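Local coordinates for hypothetical NUDIX hydrolase (Listeria monocytogenes, PDB 3SON), which is a putative hydrolase of the Nudix (MutT) family, probably cleaving nucleoside diphosphate-linked compounds with the help of a divalent metal ion, at residues A[50-53]-A[54-58]; A[115-118]-A[119-122]; A[24-28]-A[29-33]. All coordinates share one frame; numbering follows the deposited sequence.

Contact 1. Residues A[50-53]-A[54-58]; sequences AKRE and SIEEL. With CA (calcium ion), chain C.
The R-E-x-x-E-E core of the Nudix box, R52, E53, E56 and E57, spans this contact on helix 46-58, where side chains three and four residues apart build one side of a calcium site. E53 OE1 lies 2.3 Å from the calcium ion, and E57 OE2 completes the pair one helical turn later at 2.7 Å. E53 is folded at its second torsion (chi2 -73°), which turns its carboxylate along the helix toward the metal, whereas E57 reaches it with an extended chain. The backbone carbonyl of A37 supplies another ligand, and two waters bind as well.

E56 has no direct bond to the metal; its OE1 accepts from a calcium-bound water, a second-shell role. Its other oxygen, OE2, takes a hydrogen bond from R52 NH1 at 3.1 Å, part of a salt bridge. The donor lies above the carboxylate plane, while the oxygen itself is in the plane of the guanidinium. R52 NH1 also bridges to E53 OE2 at 2.8 Å, so one nitrogen links a first-shell and a second-shell carboxylate and would partly offset their mutual repulsion. R52 NE has a further salt bridge, to E44, another residue of the Nudix box.

On the face turned to strands 7-15 and 87-96, S54 returns its hydroxyl to the helix. A50 O accepts from both S54 N and S54 OG, at 3.0 and 2.8 Å, the two donors arriving from opposite faces of the carbonyl plane.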
loop_
_atom_site.group_PDB
_atom_site.type_symbol
_atom_site.label_atom_id
_atom_site.label_comp_id
_atom_site.label_asym_id
_atom_site.label_seq_id
_atom_site.Cartn_x
_atom_site.Cartn_y
_atom_site.Cartn_z
ATOM N N ALA A 50 -8.526 0.829 -16.319
ATOM C CA ALA A 50 -7.177 0.207 -16.568
ATOM C C ALA A 50 -6.919 0.150 -18.075
ATOM O O ALA A 50 -5.850 0.532 -18.519
ATOM C CB ALA A 50 -7.120 -1.200 -15.945
ATOM N N LYS A 51 -7.939 -0.289 -18.861
ATOM C CA LYS A 51 -7.800 -0.375 -20.328
ATOM C C LYS A 51 -7.523 1.013 -20.923
ATOM O O LYS A 51 -6.612 1.186 -21.742
ATOM C CB LYS A 51 -9.067 -0.974 -20.994
ATOM C CG LYS A 51 -8.849 -1.385 -22.448
ATOM C CD LYS A 51 -10.106 -2.007 -23.050
ATOM C CE LYS A 51 -9.914 -2.473 -24.493
ATOM N NZ LYS A 51 -11.214 -2.902 -25.128
ATOM N N ARG A 52 -8.375 1.956 -20.572
ATOM C CA ARG A 52 -8.273 3.327 -21.100
ATOM C C ARG A 52 -6.915 3.930 -20.840
ATOM O O ARG A 52 -6.321 4.512 -21.771
ATOM C CB ARG A 52 -9.364 4.233 -20.532
ATOM C CG ARG A 52 -9.351 5.657 -21.159
ATOM C CD ARG A 52 -10.446 6.606 -20.597
ATOM N NE ARG A 52 -10.594 6.475 -19.148
ATOM C CZ ARG A 52 -9.734 6.957 -18.255
ATOM N NH1 ARG A 52 -8.666 7.680 -18.654
ATOM N NH2 ARG A 52 -9.929 6.724 -16.953
ATOM N N GLU A 53 -6.436 3.794 -19.595
ATOM C CA GLU A 53 -5.169 4.424 -19.180
ATOM C C GLU A 53 -4.009 3.779 -19.909
ATOM O O GLU A 53 -3.023 4.454 -20.259
ATOM C CB GLU A 53 -4.974 4.330 -17.672
ATOM C CG GLU A 53 -5.950 5.210 -16.936
ATOM C CD GLU A 53 -5.627 6.729 -17.049
ATOM O OE1 GLU A 53 -4.455 7.073 -17.314
ATOM O OE2 GLU A 53 -6.547 7.553 -16.786
ATOM N N SER A 54 -4.081 2.463 -20.062
ATOM C CA SER A 54 -3.093 1.717 -20.798
ATOM C C SER A 54 -3.053 2.177 -22.246
ATOM O O SER A 54 -1.968 2.383 -22.804
ATOM C CB SER A 54 -3.384 0.202 -20.701
ATOM O OG SER A 54 -3.227 -0.183 -19.337
ATOM N N ILE A 55 -4.208 2.292 -22.892
ATOM C CA ILE A 55 -4.265 2.845 -24.251
ATOM C C ILE A 55 -3.734 4.311 -24.345
ATOM O O ILE A 55 -3.019 4.633 -25.268
ATOM C CB ILE A 55 -5.701 2.805 -24.811
ATOM C CG1 ILE A 55 -6.220 1.368 -24.977
ATOM C CG2 ILE A 55 -5.723 3.596 -26.114
ATOM C CD1 ILE A 55 -7.743 1.248 -25.082
ATOM N N GLU A 56 -4.072 5.184 -23.385
ATOM C CA GLU A 56 -3.635 6.552 -23.428
ATOM C C GLU A 56 -2.107 6.600 -23.287
ATOM O O GLU A 56 -1.424 7.271 -24.050
ATOM C CB GLU A 56 -4.291 7.404 -22.317
ATOM C CG GLU A 56 -5.824 7.562 -22.430
ATOM C CD GLU A 56 -6.455 8.424 -21.305
ATOM O OE1 GLU A 56 -5.739 8.750 -20.322
ATOM O OE2 GLU A 56 -7.676 8.778 -21.410
ATOM N N GLU A 57 -1.561 5.852 -22.344
ATOM C CA GLU A 57 -0.135 6.017 -22.060
ATOM C C GLU A 57 0.803 5.314 -23.026
ATOM O O GLU A 57 1.939 5.766 -23.195
ATOM C CB GLU A 57 0.172 5.599 -20.615
ATOM C CG GLU A 57 -0.531 6.472 -19.574
ATOM C CD GLU A 57 0.048 6.323 -18.190
ATOM O OE1 GLU A 57 1.225 5.887 -18.073
ATOM O OE2 GLU A 57 -0.659 6.625 -17.201
ATOM N N LEU A 58 0.364 4.200 -23.618
ATOM C CA LEU A 58 1.177 3.372 -24.525
ATOM C C LEU A 58 0.789 3.425 -26.013
ATOM O O LEU A 58 1.440 2.805 -26.861
ATOM C CB LEU A 58 1.177 1.894 -23.983
ATOM C CG LEU A 58 1.511 1.781 -22.517
ATOM C CD1 LEU A 58 1.421 0.333 -22.062
ATOM C CD2 LEU A 58 2.897 2.308 -22.210
HETATM CA CA CA C . -2.609 8.337 -16.638
HETATM O O HOH W 1 -3.737 9.517 -18.034
HETATM O O HOH W 2 -2.648 9.907 -14.481
#

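Contact 2. Residues A[115-118]-A[119-122]. Unlike the reference sequence in segment 119-122: I122 (reference Val).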
loop_
_atom_site.group_PDB
_atom_site.type_symbol
_atom_site.label_atom_id
_atom_site.label_comp_id
_atom_site.label_asym_id
_atom_site.label_seq_id
_atom_site.Cartn_x
_atom_site.Cartn_y
_atom_site.Cartn_z
ATOM N N TRP A 115 12.515 -1.694 -20.529
ATOM C CA TRP A 115 12.199 -3.101 -20.286
ATOM C C TRP A 115 13.340 -3.663 -19.462
ATOM O O TRP A 115 14.518 -3.674 -19.909
ATOM C CB TRP A 115 12.130 -3.829 -21.624
ATOM C CG TRP A 115 10.929 -3.490 -22.393
ATOM C CD1 TRP A 115 10.850 -2.803 -23.576
ATOM C CD2 TRP A 115 9.567 -3.780 -22.026
ATOM N NE1 TRP A 115 9.538 -2.643 -23.967
ATOM C CE2 TRP A 115 8.725 -3.206 -23.054
ATOM C CE3 TRP A 115 8.965 -4.414 -20.945
ATOM C CZ2 TRP A 115 7.334 -3.281 -23.008
ATOM C CZ3 TRP A 115 7.572 -4.445 -20.895
ATOM C CH2 TRP A 115 6.780 -3.941 -21.930
ATOM N N VAL A 116 13.042 -4.039 -18.212
ATOM C CA VAL A 116 14.058 -4.366 -17.225
ATOM C C VAL A 116 13.695 -5.654 -16.492
ATOM O O VAL A 116 12.552 -6.077 -16.477
ATOM C CB VAL A 116 14.183 -3.214 -16.193
ATOM C CG1 VAL A 116 14.645 -1.932 -16.895
ATOM C CG2 VAL A 116 12.835 -2.961 -15.499
ATOM N N SER A 117 14.682 -6.267 -15.845
ATOM C CA SER A 117 14.414 -7.451 -15.067
ATOM C C SER A 117 13.620 -7.081 -13.814
ATOM O O SER A 117 13.518 -5.931 -13.443
ATOM C CB SER A 117 15.706 -8.093 -14.608
ATOM O OG SER A 117 16.327 -7.244 -13.675
ATOM N N TYR A 118 13.066 -8.086 -13.177
ATOM C CA TYR A 118 12.390 -7.896 -11.913
ATOM C C TYR A 118 13.224 -7.068 -10.954
ATOM O O TYR A 118 12.817 -5.998 -10.418
ATOM C CB TYR A 118 12.025 -9.268 -11.296
ATOM C CG TYR A 118 11.446 -9.154 -9.911
ATOM C CD1 TYR A 118 10.130 -8.753 -9.713
ATOM C CD2 TYR A 118 12.227 -9.355 -8.786
ATOM C CE1 TYR A 118 9.609 -8.557 -8.425
ATOM C CE2 TYR A 118 11.704 -9.215 -7.507
ATOM C CZ TYR A 118 10.390 -8.862 -7.327
ATOM O OH TYR A 118 9.870 -8.702 -6.051
ATOM N N GLU A 119 14.441 -7.537 -10.747
ATOM C CA GLU A 119 15.307 -6.960 -9.743
ATOM C C GLU A 119 15.665 -5.529 -10.103
ATOM O O GLU A 119 15.663 -4.646 -9.234
ATOM C CB GLU A 119 16.516 -7.889 -9.540
ATOM C CG GLU A 119 16.088 -9.276 -9.056
ATOM C CD GLU A 119 15.635 -10.284 -10.137
ATOM O OE1 GLU A 119 15.709 -10.023 -11.382
ATOM O OE2 GLU A 119 15.238 -11.423 -9.724
ATOM N N SER A 120 15.799 -5.249 -11.404
ATOM C CA SER A 120 16.122 -3.903 -11.861
ATOM C C SER A 120 14.955 -2.974 -11.681
ATOM O O SER A 120 15.120 -1.878 -11.185
ATOM C CB SER A 120 16.597 -3.896 -13.311
ATOM O OG SER A 120 17.844 -4.588 -13.393
ATOM N N ALA A 121 13.743 -3.511 -11.934
ATOM C CA ALA A 121 12.495 -2.741 -11.759
ATOM C C ALA A 121 12.306 -2.320 -10.289
ATOM O O ALA A 121 11.933 -1.169 -10.009
ATOM C CB ALA A 121 11.320 -3.586 -12.235
ATOM N N ILE A 122 12.559 -3.258 -9.350
ATOM C CA ILE A 122 12.472 -2.960 -7.882
ATOM C C ILE A 122 13.379 -1.811 -7.441
ATOM O O ILE A 122 12.939 -0.972 -6.657
ATOM C CB ILE A 122 12.751 -4.213 -7.007
ATOM C CG1 ILE A 122 11.723 -5.297 -7.295
ATOM C CG2 ILE A 122 12.811 -3.794 -5.537
ATOM C CD1 ILE A 122 10.348 -5.042 -6.662
HETATM O O HOH W 3 17.272 -5.485 -16.227
HETATM O O HOH W 4 18.610 -7.237 -12.748
#
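S117 turns its hydroxyl between its own backbone N and carbonyl carbon (chi1 68°), which brings OG back over the first turn of helix 118-124 to meet S120. Y118 swings the other way, with CG opposite its backbone N (chi1 174°), which lays its ring obliquely across the side chain of I122. The first torsion makes an N-cap: S120 N donates to S117 OG at 3.1 Å with an angle of 154° at the hydrogen. Next to it, A121 N bonds to S117 O at 2.9 Å, and I122 N to Y118 O at 3.0 Å, opening the regular helical pattern. One water accepts from S117 N at 2.7 Å and is also hydrogen-bonded to S120 OG, spanning the step from strand 110-116 into the helix.

The second torsion serves an apolar contact. I122 CG1 lies over one ring face of Y118, 4.0 Å from the centroid, a CH-pi interaction displaced toward the rim. L134, Y135 and N138 of helix 128-142 also touch Y118. On the strand side, V116 CG2 meets A121 CB at 3.7 Å. The chemistry is therefore divided: a hydroxyl and a water satisfy amides where strand gives way to helix, while aliphatic and aromatic carbons pack alongside.

Contact 3. Residues A[24-28]-A[29-33]; sequences VLHRT and DADVW
H26 and W33 form an antiparallel non-hydrogen-bonded pair across the hairpin, their CA atoms 4.4 Å apart and both side chains on the same face of the sheet. The aromatic contact is edge-to-face: the imidazole presents its CD2 edge to the indole, with the planes at 64°, and H26 CD2 comes to 3.4 Å from W33 CE2. H26 CB adds a CH-pi contact, sitting over the six-membered ring of W33 at 3.6 Å from its centroid. V24 CG2 packs obliquely on the same indole, 3.3 Å from W33 CE3, and L124 of helix 118-124 touches both V24 and W33.

Among the polar contacts, H26 NE2 donates to D31 OD1 at 2.8 Å, nearly straight and almost exactly in the imidazole plane, reaching the oxygen on its anti side. Because ND1 is hydrogen-bonded to S111, both ring nitrogens are engaged and the rotation of the ring is fixed. D31 itself is the centre of an inverse gamma turn.

The charged pair is R27 with D29. A bend at chi3 (66°) sets the guanidinium alongside the carboxylate, which it grips side-on: R27 NE to D29 OD1 at 3.1 Å and R27 NH2 to D29 OD2 at 3.3 Å. The two flat groups are turned 47° from each other, so the bidentate pairing is not coplanar. The remaining nitrogen, NH1, pairs with E109 and Q34, and V32 CG1 lies against R27 CD on the aliphatic stem. The R27 side chain lies near the calcium site.

One backbone bond, R27 N to V32 O at 2.9 Å, ties the arms. With the two segments running nearly antiparallel, this is the closed end of a beta-hairpin joining strands 20-27 and 33-39 of the Nudix sheet.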
loop_
_atom_site.group_PDB
_atom_site.type_symbol
_atom_site.label_atom_id
_atom_site.label_comp_id
_atom_site.label_asym_id
_atom_site.label_seq_id
_atom_site.Cartn_x
_atom_site.Cartn_y
_atom_site.Cartn_z
ATOM N N VAL A 24 8.982 -0.094 -17.266
ATOM C CA VAL A 24 8.876 1.061 -16.376
ATOM C C VAL A 24 9.023 2.321 -17.195
ATOM O O VAL A 24 9.755 2.348 -18.173
ATOM C CB VAL A 24 9.930 1.060 -15.265
ATOM C CG1 VAL A 24 9.826 -0.209 -14.438
ATOM C CG2 VAL A 24 11.355 1.099 -15.834
ATOM N N LEU A 25 8.375 3.387 -16.720
ATOM C CA LEU A 25 8.275 4.665 -17.454
ATOM C C LEU A 25 8.951 5.748 -16.701
ATOM O O LEU A 25 8.719 5.889 -15.514
ATOM C CB LEU A 25 6.805 5.034 -17.654
ATOM C CG LEU A 25 5.924 4.056 -18.469
ATOM C CD1 LEU A 25 4.430 4.353 -18.286
ATOM C CD2 LEU A 25 6.232 4.142 -19.954
ATOM N N HIS A 26 9.797 6.505 -17.397
ATOM C CA HIS A 26 10.456 7.586 -16.789
ATOM C C HIS A 26 9.699 8.835 -17.131
ATOM O O HIS A 26 9.283 9.030 -18.273
ATOM C CB HIS A 26 11.850 7.661 -17.288
ATOM C CG HIS A 26 12.661 8.667 -16.559
ATOM N ND1 HIS A 26 12.864 9.921 -17.053
ATOM C CD2 HIS A 26 13.360 8.584 -15.368
ATOM C CE1 HIS A 26 13.602 10.624 -16.161
ATOM N NE2 HIS A 26 13.930 9.804 -15.142
ATOM N N ARG A 27 9.445 9.669 -16.119
ATOM C CA ARG A 27 8.708 10.897 -16.359
ATOM C C ARG A 27 9.504 12.014 -17.104
ATOM O O ARG A 27 10.745 12.185 -16.962
ATOM C CB ARG A 27 8.194 11.477 -15.051
ATOM C CG ARG A 27 7.055 10.647 -14.448
ATOM C CD ARG A 27 6.385 11.462 -13.339
ATOM N NE ARG A 27 5.690 12.679 -13.814
ATOM C CZ ARG A 27 4.463 12.667 -14.292
ATOM N NH1 ARG A 27 3.809 11.510 -14.443
ATOM N NH2 ARG A 27 3.877 13.807 -14.683
ATOM N N THR A 28 8.793 12.748 -17.942
ATOM C CA THR A 28 9.420 13.904 -18.624
ATOM C C THR A 28 9.831 15.000 -17.668
ATOM O O THR A 28 10.940 15.600 -17.828
ATOM C CB THR A 28 8.504 14.458 -19.754
ATOM O OG1 THR A 28 8.298 13.411 -20.711
ATOM C CG2 THR A 28 9.139 15.728 -20.432
ATOM N N ASP A 29 8.974 15.324 -16.686
ATOM C CA ASP A 29 9.120 16.493 -15.815
ATOM C C ASP A 29 9.793 16.266 -14.479
ATOM O O ASP A 29 9.976 17.176 -13.707
ATOM C CB ASP A 29 7.706 17.092 -15.591
ATOM C CG ASP A 29 6.839 16.251 -14.697
ATOM O OD1 ASP A 29 7.347 15.228 -14.111
ATOM O OD2 ASP A 29 5.642 16.580 -14.534
ATOM N N ALA A 30 10.258 15.040 -14.227
ATOM C CA ALA A 30 10.852 14.663 -12.941
ATOM C C ALA A 30 11.670 13.416 -13.118
ATOM O O ALA A 30 11.313 12.573 -13.942
ATOM C CB ALA A 30 9.782 14.471 -11.856
ATOM N N ASP A 31 12.735 13.240 -12.315
ATOM C CA ASP A 31 13.513 11.985 -12.342
ATOM C C ASP A 31 12.774 10.901 -11.505
ATOM O O ASP A 31 13.156 10.599 -10.372
ATOM C CB ASP A 31 14.946 12.206 -11.859
ATOM C CG ASP A 31 15.864 10.980 -12.087
ATOM O OD1 ASP A 31 15.498 10.047 -12.861
ATOM O OD2 ASP A 31 16.972 10.955 -11.497
ATOM N N VAL A 32 11.717 10.350 -12.083
ATOM C CA VAL A 32 10.780 9.480 -11.402
ATOM C C VAL A 32 10.414 8.355 -12.360
ATOM O O VAL A 32 10.104 8.624 -13.475
ATOM C CB VAL A 32 9.479 10.291 -11.042
ATOM C CG1 VAL A 32 8.293 9.378 -10.790
ATOM C CG2 VAL A 32 9.700 11.207 -9.862
ATOM N N TRP A 33 10.453 7.094 -11.883
ATOM C CA TRP A 33 10.109 5.937 -12.694
ATOM C C TRP A 33 8.820 5.415 -12.104
ATOM O O TRP A 33 8.649 5.392 -10.866
ATOM C CB TRP A 33 11.174 4.867 -12.547
ATOM C CG TRP A 33 12.447 5.129 -13.236
ATOM C CD1 TRP A 33 13.581 5.752 -12.723
ATOM C CD2 TRP A 33 12.750 4.856 -14.622
ATOM N NE1 TRP A 33 14.544 5.840 -13.674
ATOM C CE2 TRP A 33 14.100 5.341 -14.844
ATOM C CE3 TRP A 33 12.048 4.299 -15.687
ATOM C CZ2 TRP A 33 14.734 5.237 -16.072
ATOM C CZ3 TRP A 33 12.701 4.176 -16.920
ATOM C CH2 TRP A 33 14.029 4.653 -17.101
#

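Overall arrangement
From the N terminus, contact 3 comes first, closing the turn between strands 20-27 and 33-39. The second strand supplies the A37 carbonyl to the calcium ion, and the chain then enters helix 46-58, which holds contact 1. Contact 2 follows much later, where strand 110-116 turns into helix 118-124. The three lie in series, so none nests in or crosses another. Contact 3 touches both others: L25 CD1 packs 3.6 Å from E57 OE1 of contact 1, and V24 CG1 lies 4.2 Å from V116 CG2 of contact 2. Contacts 1 and 2, centres 21 Å apart, do not touch and lie on opposite sides of the chain's centre.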